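Local coordinates for protein farnesyl pyrophosphate synthetase (Staphylococcus aureus, PDB 5H9D) that probably catalyses the magnesium-dependent chain elongation of allylic diphosphates by isopentenyl units to give heptaprenyl diphosphate, at residues A46-S51 against Q66-L71; R163-K168 against I201-Q206; L172-T177 against I197-G202; K290-I295 against S309-M314. All blocks are in the same frame, centred on the assembly; numbering follows the deposited sequence.

All four contacts join helices of one mainly helical prenyl synthase fold, and all lie in the same chain. Interaction 1 comes first along the chain and pairs helix 43-51 with helix 62-85. Interactions 2 and 3 both use helices 158-183 and 188-215, share I201 and G202, and have centres about 9 Å apart. Interaction 4 closes the chain with helices 276-296 and 302-315. The centre of interaction 3 lies about 11 Å from those of interactions 1 and 4, whose own centres are about 18 Å apart. F47 and I201 meet between the first two helix pairs, and T311 meets I201, so packing runs continuously from the N-terminal helices to the C-terminal pair.

Interaction 1: residues A46-S51 against Q66-L71; sequences AFVILS and QVAVAL
I49 and A68 make the tightest meeting between 46-51 and 66-71: the CD1 methyl at the tip of I49 lies 3.7 Å from the CB of A68. I49 leaves its backbone alongside the other helix, and its end turns in toward it. Beside it V48 points toward the other helix, with its CB 4.3 Å from the CB of A68. With chi1 at 180°, V48 CG1 is anti to the backbone N and rests 4.1 Å from the backbone N of A68, while V48 CG2 meets L71 CG, also at 4.1 Å, the two side chains crossing at a slant. The two helices run nearly antiparallel, at 159°, with axes 8.8 Å apart, a pairing within the mainly helical fold of polyprenyl synthases. Looser contact lies at V67, whose CB comes no nearer to V48 CG1 than 4.3 Å. No hydrogen bond crosses between the segments, and all five touching residues are buried, so that neither the tight nor the loose part opens to solvent. Helix 158-183 covers V48 and L71 through S176, and V13 of helix 6-20 covers I49 and A68.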
loop_
_atom_site.group_PDB
_atom_site.type_symbol
_atom_site.label_atom_id
_atom_site.label_comp_id
_atom_site.label_asym_id
_atom_site.label_seq_id
_atom_site.Cartn_x
_atom_site.Cartn_y
_atom_site.Cartn_z
ATOM N N ALA A 46 -15.022 -0.795 -8.013
ATOM C CA ALA A 46 -15.897 -0.727 -9.178
ATOM C C ALA A 46 -15.370 -1.593 -10.297
ATOM O O ALA A 46 -16.101 -2.419 -10.837
ATOM C CB ALA A 46 -16.082 0.726 -9.655
ATOM N N PHE A 47 -14.103 -1.434 -10.645
ATOM C CA PHE A 47 -13.548 -2.257 -11.696
ATOM C C PHE A 47 -13.547 -3.740 -11.358
ATOM O O PHE A 47 -13.626 -4.564 -12.251
ATOM C CB PHE A 47 -12.142 -1.781 -12.047
ATOM C CG PHE A 47 -12.133 -0.626 -12.990
ATOM C CD1 PHE A 47 -12.758 -0.729 -14.222
ATOM C CD2 PHE A 47 -11.559 0.565 -12.633
ATOM C CE1 PHE A 47 -12.815 0.342 -15.075
ATOM C CE2 PHE A 47 -11.605 1.653 -13.481
ATOM C CZ PHE A 47 -12.232 1.551 -14.704
ATOM N N VAL A 48 -13.464 -4.087 -10.079
ATOM C CA VAL A 48 -13.466 -5.493 -9.689
ATOM C C VAL A 48 -14.856 -6.102 -9.955
ATOM O O VAL A 48 -14.961 -7.157 -10.601
ATOM C CB VAL A 48 -13.088 -5.677 -8.200
ATOM C CG1 VAL A 48 -13.106 -7.138 -7.838
ATOM C CG2 VAL A 48 -11.723 -5.099 -7.938
ATOM N N ILE A 49 -15.914 -5.450 -9.455
ATOM C CA ILE A 49 -17.276 -5.928 -9.691
ATOM C C ILE A 49 -17.438 -6.089 -11.230
ATOM O O ILE A 49 -17.585 -7.200 -11.713
ATOM C CB ILE A 49 -18.360 -4.921 -9.093
ATOM C CG1 ILE A 49 -18.705 -5.271 -7.637
ATOM C CG2 ILE A 49 -19.667 -4.969 -9.889
ATOM C CD1 ILE A 49 -17.745 -4.724 -6.639
ATOM N N LEU A 50 -17.364 -4.986 -11.982
ATOM C CA LEU A 50 -17.492 -4.987 -13.454
ATOM C C LEU A 50 -16.653 -6.021 -14.187
ATOM O O LEU A 50 -17.156 -6.688 -15.079
ATOM C CB LEU A 50 -17.163 -3.614 -14.044
ATOM C CG LEU A 50 -18.372 -2.744 -14.352
ATOM C CD1 LEU A 50 -17.919 -1.567 -15.155
ATOM C CD2 LEU A 50 -19.407 -3.545 -15.123
ATOM N N SER A 51 -15.379 -6.138 -13.823
ATOM C CA SER A 51 -14.486 -7.120 -14.434
ATOM C C SER A 51 -14.968 -8.550 -14.238
ATOM O O SER A 51 -14.541 -9.442 -14.949
ATOM C CB SER A 51 -13.073 -7.034 -13.835
ATOM O OG SER A 51 -12.384 -5.887 -14.282
ATOM N N GLN A 66 -15.519 -9.649 -1.841
ATOM C CA GLN A 66 -14.437 -9.670 -0.879
ATOM C C GLN A 66 -13.137 -9.139 -1.495
ATOM O O GLN A 66 -12.331 -8.493 -0.816
ATOM C CB GLN A 66 -14.235 -11.079 -0.317
ATOM C CG GLN A 66 -15.366 -11.604 0.594
ATOM C CD GLN A 66 -15.592 -10.755 1.841
ATOM O OE1 GLN A 66 -14.652 -10.438 2.569
ATOM N NE2 GLN A 66 -16.849 -10.396 2.098
ATOM N N VAL A 67 -12.921 -9.377 -2.781
ATOM C CA VAL A 67 -11.694 -8.861 -3.374
ATOM C C VAL A 67 -11.850 -7.348 -3.535
ATOM O O VAL A 67 -10.902 -6.583 -3.414
ATOM C CB VAL A 67 -11.378 -9.557 -4.731
ATOM C CG1 VAL A 67 -10.059 -9.053 -5.280
ATOM C CG2 VAL A 67 -11.270 -11.044 -4.507
ATOM N N ALA A 68 -13.073 -6.930 -3.775
ATOM C CA ALA A 68 -13.383 -5.508 -3.906
ATOM C C ALA A 68 -13.085 -4.782 -2.574
ATOM O O ALA A 68 -12.440 -3.728 -2.575
ATOM C CB ALA A 68 -14.861 -5.336 -4.325
ATOM N N VAL A 69 -13.549 -5.362 -1.454
ATOM C CA VAL A 69 -13.318 -4.829 -0.114
ATOM C C VAL A 69 -11.801 -4.798 0.158
ATOM O O VAL A 69 -11.268 -3.822 0.675
ATOM C CB VAL A 69 -14.059 -5.699 0.958
ATOM C CG1 VAL A 69 -13.528 -5.419 2.322
ATOM C CG2 VAL A 69 -15.554 -5.383 0.957
ATOM N N ALA A 70 -11.099 -5.858 -0.220
ATOM C CA ALA A 70 -9.647 -5.904 -0.025
ATOM C C ALA A 70 -8.934 -4.819 -0.811
ATOM O O ALA A 70 -8.051 -4.161 -0.275
ATOM C CB ALA A 70 -9.079 -7.278 -0.433
ATOM N N LEU A 71 -9.295 -4.637 -2.075
ATOM C CA LEU A 71 -8.640 -3.620 -2.894
ATOM C C LEU A 71 -8.792 -2.201 -2.332
ATOM O O LEU A 71 -7.828 -1.414 -2.345
ATOM C CB LEU A 71 -9.180 -3.648 -4.329
ATOM C CG LEU A 71 -8.523 -4.531 -5.381
ATOM C CD1 LEU A 71 -7.229 -3.843 -5.794
ATOM C CD2 LEU A 71 -8.279 -5.946 -4.849
#

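Interaction 2: residues R163-K168 against I201-Q206; sequences RRINRK and IGMSFQ
I165 meets both M203 and Q206 in the apolar part of the join between 163-168 and 201-206. Its CG1 sits between the backbone N and the carbonyl carbon (chi1 64°) and reaches the CE methyl of M203 at 3.7 Å, the two side chains crossing at about a right angle. On its other branch, I165 CG2 lies 3.5 Å from Q206 CG. The thioether sulfur adds a second kind of contact: M203 SD rests 3.9 Å from N166 CA, and close to N166 CB, at a wider pi-type turn of the first helix. The third kind is polar against aliphatic. K168 CE approaches Q206 OE1 at 3.3 Å, while K168 NZ stands at 3.9 Å from that oxygen and makes no hydrogen bond to it. T169 OG1 is hydrogen-bonded to Q206 OE1, and Q206 NE2 bonds weakly to D210 OD1. Q206 and D210 belong to the sequence FQIIDD, which fits the second aspartate-rich motif; in relatives that motif coordinates magnesium. With no hydrogen bond between the segments, hydrocarbon and sulfur join the two helices, while the amide of Q206 has its polar partners just beyond them.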
loop_
_atom_site.group_PDB
_atom_site.type_symbol
_atom_site.label_atom_id
_atom_site.label_comp_id
_atom_site.label_asym_id
_atom_site.label_seq_id
_atom_site.Cartn_x
_atom_site.Cartn_y
_atom_site.Cartn_z
ATOM N N ARG A 163 6.881 4.618 -16.559
ATOM C CA ARG A 163 7.199 3.440 -15.778
ATOM C C ARG A 163 6.836 3.744 -14.319
ATOM O O ARG A 163 6.451 2.851 -13.550
ATOM C CB ARG A 163 8.695 3.133 -15.984
ATOM C CG ARG A 163 9.218 1.817 -15.436
ATOM C CD ARG A 163 10.352 1.285 -16.316
ATOM N NE ARG A 163 11.275 2.343 -16.711
ATOM C CZ ARG A 163 12.155 2.235 -17.710
ATOM N NH1 ARG A 163 12.231 1.104 -18.408
ATOM N NH2 ARG A 163 12.939 3.265 -18.033
ATOM N N ARG A 164 6.913 5.030 -13.974
ATOM C CA ARG A 164 6.624 5.525 -12.631
ATOM C C ARG A 164 5.136 5.618 -12.351
ATOM O O ARG A 164 4.724 5.427 -11.206
ATOM C CB ARG A 164 7.281 6.905 -12.406
ATOM C CG ARG A 164 7.354 7.394 -10.934
ATOM C CD ARG A 164 8.348 8.576 -10.743
ATOM N NE ARG A 164 7.771 9.853 -11.175
ATOM C CZ ARG A 164 8.391 10.756 -11.940
ATOM N NH1 ARG A 164 9.633 10.547 -12.367
ATOM N NH2 ARG A 164 7.754 11.857 -12.315
ATOM N N ILE A 165 4.315 5.922 -13.354
ATOM C CA ILE A 165 2.885 5.999 -13.078
ATOM C C ILE A 165 2.250 4.634 -13.271
ATOM O O ILE A 165 1.090 4.401 -12.935
ATOM C CB ILE A 165 2.164 7.069 -13.937
ATOM C CG1 ILE A 165 2.228 6.712 -15.401
ATOM C CG2 ILE A 165 2.779 8.438 -13.671
ATOM C CD1 ILE A 165 1.398 7.606 -16.208
ATOM N N ASN A 166 3.043 3.720 -13.804
ATOM C CA ASN A 166 2.591 2.363 -13.989
ATOM C C ASN A 166 2.594 1.649 -12.625
ATOM O O ASN A 166 1.602 1.022 -12.234
ATOM C CB ASN A 166 3.513 1.631 -14.938
ATOM C CG ASN A 166 3.174 0.168 -15.022
ATOM O OD1 ASN A 166 2.058 -0.197 -15.425
ATOM N ND2 ASN A 166 4.121 -0.687 -14.623
ATOM N N ARG A 167 3.713 1.737 -11.902
ATOM C CA ARG A 167 3.820 1.112 -10.583
ATOM C C ARG A 167 2.939 1.867 -9.579
ATOM O O ARG A 167 2.151 1.270 -8.830
ATOM C CB ARG A 167 5.258 1.147 -10.077
ATOM C CG ARG A 167 6.286 0.456 -10.943
ATOM C CD ARG A 167 7.681 0.972 -10.584
ATOM N NE ARG A 167 8.627 0.744 -11.668
ATOM C CZ ARG A 167 9.271 -0.403 -11.886
ATOM N NH1 ARG A 167 9.093 -1.449 -11.074
ATOM N NH2 ARG A 167 10.068 -0.512 -12.951
ATOM N N LYS A 168 3.085 3.184 -9.571
ATOM C CA LYS A 168 2.340 4.058 -8.675
ATOM C C LYS A 168 0.806 4.003 -8.756
ATOM O O LYS A 168 0.149 4.050 -7.715
ATOM C CB LYS A 168 2.831 5.500 -8.897
ATOM C CG LYS A 168 1.962 6.653 -8.372
ATOM C CD LYS A 168 2.596 7.995 -8.805
ATOM C CE LYS A 168 1.626 9.188 -8.837
ATOM N NZ LYS A 168 1.231 9.747 -7.494
ATOM N N ILE A 201 -6.585 2.054 -18.554
ATOM C CA ILE A 201 -7.415 3.015 -17.851
ATOM C C ILE A 201 -6.580 3.655 -16.761
ATOM O O ILE A 201 -6.624 4.861 -16.582
ATOM C CB ILE A 201 -8.653 2.332 -17.236
ATOM C CG1 ILE A 201 -9.787 2.356 -18.264
ATOM C CG2 ILE A 201 -9.040 3.001 -15.865
ATOM C CD1 ILE A 201 -10.494 1.054 -18.373
ATOM N N GLY A 202 -5.809 2.828 -16.049
ATOM C CA GLY A 202 -4.941 3.304 -14.985
ATOM C C GLY A 202 -3.880 4.292 -15.442
ATOM O O GLY A 202 -3.588 5.243 -14.727
ATOM N N MET A 203 -3.282 4.071 -16.609
ATOM C CA MET A 203 -2.267 4.992 -17.133
ATOM C C MET A 203 -2.937 6.321 -17.460
ATOM O O MET A 203 -2.442 7.394 -17.089
ATOM C CB MET A 203 -1.605 4.419 -18.400
ATOM C CG MET A 203 -0.810 3.120 -18.162
ATOM S SD MET A 203 0.693 3.365 -17.223
ATOM C CE MET A 203 1.584 4.530 -18.270
ATOM N N SER A 204 -4.074 6.249 -18.139
ATOM C CA SER A 204 -4.818 7.450 -18.478
ATOM C C SER A 204 -5.247 8.207 -17.215
ATOM O O SER A 204 -5.176 9.439 -17.142
ATOM C CB SER A 204 -6.053 7.078 -19.268
ATOM O OG SER A 204 -7.044 8.069 -19.082
ATOM N N PHE A 205 -5.703 7.436 -16.231
ATOM C CA PHE A 205 -6.159 7.935 -14.958
ATOM C C PHE A 205 -5.145 8.922 -14.393
ATOM O O PHE A 205 -5.445 10.108 -14.214
ATOM C CB PHE A 205 -6.329 6.743 -14.010
ATOM C CG PHE A 205 -6.978 7.090 -12.680
ATOM C CD1 PHE A 205 -8.222 7.703 -12.627
ATOM C CD2 PHE A 205 -6.364 6.753 -11.482
ATOM C CE1 PHE A 205 -8.834 7.965 -11.404
ATOM C CE2 PHE A 205 -6.973 7.008 -10.269
ATOM C CZ PHE A 205 -8.202 7.609 -10.228
ATOM N N GLN A 206 -3.944 8.414 -14.113
ATOM C CA GLN A 206 -2.848 9.197 -13.550
ATOM C C GLN A 206 -2.426 10.381 -14.417
ATOM O O GLN A 206 -2.144 11.459 -13.902
ATOM C CB GLN A 206 -1.623 8.292 -13.296
ATOM C CG GLN A 206 -0.483 8.973 -12.516
ATOM C CD GLN A 206 -0.970 9.553 -11.168
ATOM O OE1 GLN A 206 -1.376 8.805 -10.268
ATOM N NE2 GLN A 206 -0.945 10.894 -11.044
#

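Interaction 3: residues L172-T177 against I197-G202; sequences LIQIST and IGHYIG
T177 OG1, which touches G198 across the contact, lies among three backbone carbonyls. I173 O and Q174 O of its own helix are 3.1 and 3.0 Å from T177 OG1, and L194 O is its hydrogen-bond partner in the other helix. A chi1 of 46° puts OG1 between the backbone N and the carbonyl carbon, where it lies 3.3 Å from G198 CA, and the CG2 methyl of T177 also touches the CA of this glycine. G198 and G202, four residues apart, form a GxxxG pattern, and the glycines lack side chains that would hold the helices apart: the axes close to 7.2 Å at an antiparallel angle of 151°. I173 packs beside the glycines, its CG2 against G198 O at 3.5 Å and against I201 CG2 at 4.0 Å, and its CG1 against G202 CA. Q174 extends alongside H199, both side chains pointing the same way with amide and imidazole planes 70° apart. Its OE1 comes to the ring edge, 3.2 Å from H199 CD2, in a contact rather than a hydrogen bond. Within 172-177, S176 OG donates to L172 O, which also accepts from S176 N. Other helices flank this pair: helix 43-51 lies against S176 and, through F47, against I201, while helix 276-296 packs on I197 and Y200, and helix 127-150 covers I175.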
loop_
_atom_site.group_PDB
_atom_site.type_symbol
_atom_site.label_atom_id
_atom_site.label_comp_id
_atom_site.label_asym_id
_atom_site.label_seq_id
_atom_site.Cartn_x
_atom_site.Cartn_y
_atom_site.Cartn_z
ATOM N N LEU A 172 -2.508 -1.152 -9.740
ATOM C CA LEU A 172 -3.587 -1.614 -8.875
ATOM C C LEU A 172 -4.938 -1.570 -9.589
ATOM O O LEU A 172 -5.918 -2.133 -9.109
ATOM C CB LEU A 172 -3.635 -0.780 -7.583
ATOM C CG LEU A 172 -4.137 -1.494 -6.314
ATOM C CD1 LEU A 172 -3.180 -2.639 -5.932
ATOM C CD2 LEU A 172 -4.220 -0.499 -5.183
ATOM N N ILE A 173 -5.004 -0.884 -10.725
ATOM C CA ILE A 173 -6.247 -0.821 -11.488
ATOM C C ILE A 173 -6.218 -2.088 -12.345
ATOM O O ILE A 173 -7.231 -2.736 -12.601
ATOM C CB ILE A 173 -6.280 0.411 -12.371
ATOM C CG1 ILE A 173 -6.034 1.667 -11.524
ATOM C CG2 ILE A 173 -7.608 0.517 -13.034
ATOM C CD1 ILE A 173 -7.184 2.038 -10.588
ATOM N N GLN A 174 -5.008 -2.439 -12.751
ATOM C CA GLN A 174 -4.746 -3.628 -13.534
ATOM C C GLN A 174 -5.116 -4.867 -12.716
ATOM O O GLN A 174 -5.744 -5.796 -13.228
ATOM C CB GLN A 174 -3.278 -3.652 -13.853
ATOM C CG GLN A 174 -2.862 -4.621 -14.890
ATOM C CD GLN A 174 -1.397 -4.534 -15.078
ATOM O OE1 GLN A 174 -0.840 -3.444 -15.175
ATOM N NE2 GLN A 174 -0.750 -5.676 -15.118
ATOM N N ILE A 175 -4.698 -4.881 -11.448
ATOM C CA ILE A 175 -5.033 -5.989 -10.527
ATOM C C ILE A 175 -6.549 -6.052 -10.272
ATOM O O ILE A 175 -7.118 -7.136 -10.147
ATOM C CB ILE A 175 -4.318 -5.811 -9.191
ATOM C CG1 ILE A 175 -2.841 -6.062 -9.403
ATOM C CG2 ILE A 175 -4.912 -6.704 -8.123
ATOM C CD1 ILE A 175 -2.015 -5.538 -8.271
ATOM N N SER A 176 -7.196 -4.893 -10.213
ATOM C CA SER A 176 -8.630 -4.853 -9.971
ATOM C C SER A 176 -9.400 -5.473 -11.127
ATOM O O SER A 176 -10.425 -6.126 -10.927
ATOM C CB SER A 176 -9.117 -3.417 -9.779
ATOM O OG SER A 176 -8.336 -2.748 -8.819
ATOM N N THR A 177 -8.937 -5.253 -12.347
ATOM C CA THR A 177 -9.653 -5.823 -13.476
ATOM C C THR A 177 -9.281 -7.285 -13.726
ATOM O O THR A 177 -10.150 -8.073 -14.103
ATOM C CB THR A 177 -9.417 -5.019 -14.745
ATOM O OG1 THR A 177 -8.019 -4.731 -14.856
ATOM C CG2 THR A 177 -10.222 -3.742 -14.721
ATOM N N ILE A 197 -7.147 -3.862 -20.383
ATOM C CA ILE A 197 -8.109 -2.756 -20.333
ATOM C C ILE A 197 -7.849 -1.926 -19.069
ATOM O O ILE A 197 -7.715 -0.690 -19.118
ATOM C CB ILE A 197 -9.559 -3.248 -20.252
ATOM C CG1 ILE A 197 -9.967 -3.908 -21.571
ATOM C CG2 ILE A 197 -10.480 -2.078 -19.913
ATOM C CD1 ILE A 197 -11.349 -4.447 -21.575
ATOM N N GLY A 198 -7.782 -2.632 -17.941
ATOM C CA GLY A 198 -7.527 -1.979 -16.673
ATOM C C GLY A 198 -6.201 -1.236 -16.637
ATOM O O GLY A 198 -6.120 -0.119 -16.135
ATOM N N HIS A 199 -5.147 -1.854 -17.158
ATOM C CA HIS A 199 -3.861 -1.191 -17.166
ATOM C C HIS A 199 -3.898 0.116 -17.951
ATOM O O HIS A 199 -3.332 1.103 -17.491
ATOM C CB HIS A 199 -2.783 -2.126 -17.715
ATOM C CG HIS A 199 -1.513 -1.430 -18.086
ATOM N ND1 HIS A 199 -1.337 -0.805 -19.299
ATOM C CD2 HIS A 199 -0.385 -1.202 -17.386
ATOM C CE1 HIS A 199 -0.156 -0.220 -19.329
ATOM N NE2 HIS A 199 0.441 -0.448 -18.177
ATOM N N TYR A 200 -4.556 0.129 -19.117
ATOM C CA TYR A 200 -4.664 1.368 -19.930
ATOM C C TYR A 200 -5.509 2.453 -19.233
ATOM O O TYR A 200 -5.194 3.635 -19.328
ATOM C CB TYR A 200 -5.274 1.118 -21.337
ATOM C CG TYR A 200 -4.466 0.232 -22.272
ATOM C CD1 TYR A 200 -3.073 0.228 -22.235
ATOM C CD2 TYR A 200 -5.099 -0.570 -23.218
ATOM C CE1 TYR A 200 -2.333 -0.542 -23.111
ATOM C CE2 TYR A 200 -4.371 -1.341 -24.105
ATOM C CZ TYR A 200 -2.980 -1.321 -24.049
ATOM O OH TYR A 200 -2.235 -2.048 -24.954
ATOM N N ILE A 201 -6.585 2.054 -18.554
ATOM C CA ILE A 201 -7.415 3.015 -17.851
ATOM C C ILE A 201 -6.580 3.655 -16.761
ATOM O O ILE A 201 -6.624 4.861 -16.582
ATOM C CB ILE A 201 -8.653 2.332 -17.236
ATOM C CG1 ILE A 201 -9.787 2.356 -18.264
ATOM C CG2 ILE A 201 -9.040 3.001 -15.865
ATOM C CD1 ILE A 201 -10.494 1.054 -18.373
ATOM N N GLY A 202 -5.809 2.828 -16.049
ATOM C CA GLY A 202 -4.941 3.304 -14.985
ATOM C C GLY A 202 -3.880 4.292 -15.442
ATOM O O GLY A 202 -3.588 5.243 -14.727
#

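Interaction 4: residues K290-I295 against S309-M314; sequences KALNLI and SLTKKM
I295 and T311 meet tip to tip because of how each is turned. I295 CG1 is anti to the carbonyl carbon (chi1 -65°), and CD1 continues onward in extension; in T311, chi1 of -59° sets OG1 anti to the carbonyl carbon, with CG2 anti to the backbone N. The two segments belong to an antiparallel helical hairpin, formed by the last two helices of the chain, 276-296 and 302-315, with axes 10.5 Å apart and almost exactly opposed at 174°. I295 CD1 faces the hydroxyl end of T311, with T311 CB 3.7 Å from that methyl. The threonine hydroxyl is hydrogen-bonded to L307 O, one turn back in its own helix, so its polar need is met without help from 290-295. L292 and T311 run alongside each other in opposing senses, with L292 CG 4.0 Å from T311 CG2. At the outer edge, L292 CD2 touches the aliphatic part of exposed K312 at CG, 4.3 Å away. No hydrogen bond joins the segments. Helix 188-215 also packs on the pair, through I197 on I295 and I201 on T311, and A291 CB completes the set at 4.4 Å from T311 CG2.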
loop_
_atom_site.group_PDB
_atom_site.type_symbol
_atom_site.label_atom_id
_atom_site.label_comp_id
_atom_site.label_asym_id
_atom_site.label_seq_id
_atom_site.Cartn_x
_atom_site.Cartn_y
_atom_site.Cartn_z
ATOM N N LYS A 290 -7.007 2.932 -26.566
ATOM C CA LYS A 290 -6.453 1.596 -26.495
ATOM C C LYS A 290 -7.356 0.757 -25.600
ATOM O O LYS A 290 -7.497 -0.454 -25.806
ATOM C CB LYS A 290 -5.016 1.601 -25.937
ATOM C CG LYS A 290 -3.930 1.571 -27.010
ATOM C CD LYS A 290 -2.545 1.657 -26.383
ATOM C CE LYS A 290 -1.452 1.390 -27.390
ATOM N NZ LYS A 290 -1.643 0.059 -28.058
ATOM N N ALA A 291 -7.988 1.392 -24.617
ATOM C CA ALA A 291 -8.842 0.634 -23.711
ATOM C C ALA A 291 -10.211 0.383 -24.319
ATOM O O ALA A 291 -10.747 -0.712 -24.191
ATOM C CB ALA A 291 -8.972 1.350 -22.364
ATOM N N LEU A 292 -10.773 1.392 -24.984
ATOM C CA LEU A 292 -12.088 1.265 -25.619
ATOM C C LEU A 292 -12.086 0.254 -26.757
ATOM O O LEU A 292 -13.072 -0.427 -26.989
ATOM C CB LEU A 292 -12.551 2.627 -26.105
ATOM C CG LEU A 292 -13.026 3.392 -24.871
ATOM C CD1 LEU A 292 -13.061 4.870 -25.114
ATOM C CD2 LEU A 292 -14.408 2.886 -24.508
ATOM N N ASN A 293 -10.964 0.149 -27.457
ATOM C CA ASN A 293 -10.847 -0.809 -28.544
ATOM C C ASN A 293 -11.035 -2.223 -27.980
ATOM O O ASN A 293 -11.829 -3.015 -28.494
ATOM C CB ASN A 293 -9.473 -0.684 -29.233
ATOM C CG ASN A 293 -9.196 -1.829 -30.200
ATOM O OD1 ASN A 293 -9.967 -2.070 -31.140
ATOM N ND2 ASN A 293 -8.100 -2.548 -29.968
ATOM N N LEU A 294 -10.305 -2.525 -26.917
ATOM C CA LEU A 294 -10.374 -3.827 -26.269
ATOM C C LEU A 294 -11.707 -4.096 -25.581
ATOM O O LEU A 294 -12.088 -5.250 -25.405
ATOM C CB LEU A 294 -9.259 -3.941 -25.229
ATOM C CG LEU A 294 -7.831 -4.163 -25.717
ATOM C CD1 LEU A 294 -6.900 -4.123 -24.538
ATOM C CD2 LEU A 294 -7.725 -5.521 -26.402
ATOM N N ILE A 295 -12.417 -3.047 -25.186
ATOM C CA ILE A 295 -13.660 -3.269 -24.475
ATOM C C ILE A 295 -14.673 -3.747 -25.489
ATOM O O ILE A 295 -15.577 -4.545 -25.195
ATOM C CB ILE A 295 -14.151 -1.964 -23.733
ATOM C CG1 ILE A 295 -13.153 -1.579 -22.640
ATOM C CG2 ILE A 295 -15.533 -2.186 -23.086
ATOM C CD1 ILE A 295 -13.464 -0.280 -21.945
ATOM N N SER A 309 -19.310 2.828 -20.630
ATOM C CA SER A 309 -19.776 4.054 -19.999
ATOM C C SER A 309 -18.766 4.570 -18.959
ATOM O O SER A 309 -18.370 5.730 -18.985
ATOM C CB SER A 309 -21.115 3.788 -19.322
ATOM O OG SER A 309 -21.560 4.939 -18.640
ATOM N N LEU A 310 -18.359 3.705 -18.035
ATOM C CA LEU A 310 -17.405 4.090 -17.009
ATOM C C LEU A 310 -16.057 4.486 -17.620
ATOM O O LEU A 310 -15.435 5.445 -17.192
ATOM C CB LEU A 310 -17.211 2.950 -15.997
ATOM C CG LEU A 310 -16.151 3.179 -14.896
ATOM C CD1 LEU A 310 -16.559 4.359 -14.004
ATOM C CD2 LEU A 310 -15.986 1.918 -14.046
ATOM N N THR A 311 -15.597 3.751 -18.619
ATOM C CA THR A 311 -14.327 4.090 -19.250
ATOM C C THR A 311 -14.405 5.428 -19.998
ATOM O O THR A 311 -13.372 6.028 -20.323
ATOM C CB THR A 311 -13.908 3.018 -20.261
ATOM O OG1 THR A 311 -13.803 1.769 -19.588
ATOM C CG2 THR A 311 -12.572 3.365 -20.912
ATOM N N LYS A 312 -15.626 5.889 -20.280
ATOM C CA LYS A 312 -15.786 7.131 -21.015
ATOM C C LYS A 312 -15.909 8.358 -20.161
ATOM O O LYS A 312 -15.774 9.475 -20.663
ATOM C CB LYS A 312 -16.952 7.049 -21.971
ATOM C CG LYS A 312 -16.613 6.298 -23.242
ATOM C CD LYS A 312 -17.729 6.507 -24.234
ATOM C CE LYS A 312 -17.728 5.510 -25.347
ATOM N NZ LYS A 312 -18.914 5.830 -26.180
ATOM N N LYS A 313 -16.182 8.161 -18.878
ATOM C CA LYS A 313 -16.243 9.283 -17.959
ATOM C C LYS A 313 -14.781 9.433 -17.511
ATOM O O LYS A 313 -14.197 10.524 -17.611
ATOM C CB LYS A 313 -17.172 8.989 -16.769
ATOM C CG LYS A 313 -18.628 8.788 -17.175
ATOM C CD LYS A 313 -19.621 9.036 -16.037
ATOM C CE LYS A 313 -21.072 9.057 -16.581
ATOM N NZ LYS A 313 -22.117 9.567 -15.619
ATOM N N MET A 314 -14.186 8.322 -17.068
ATOM C CA MET A 314 -12.789 8.307 -16.627
ATOM C C MET A 314 -11.939 9.347 -17.348
ATOM O O MET A 314 -11.169 10.072 -16.717
ATOM C CB MET A 314 -12.150 6.930 -16.867
ATOM C CG MET A 314 -12.426 5.891 -15.804
ATOM S SD MET A 314 -11.875 6.377 -14.178
ATOM C CE MET A 314 -13.435 6.926 -13.483
#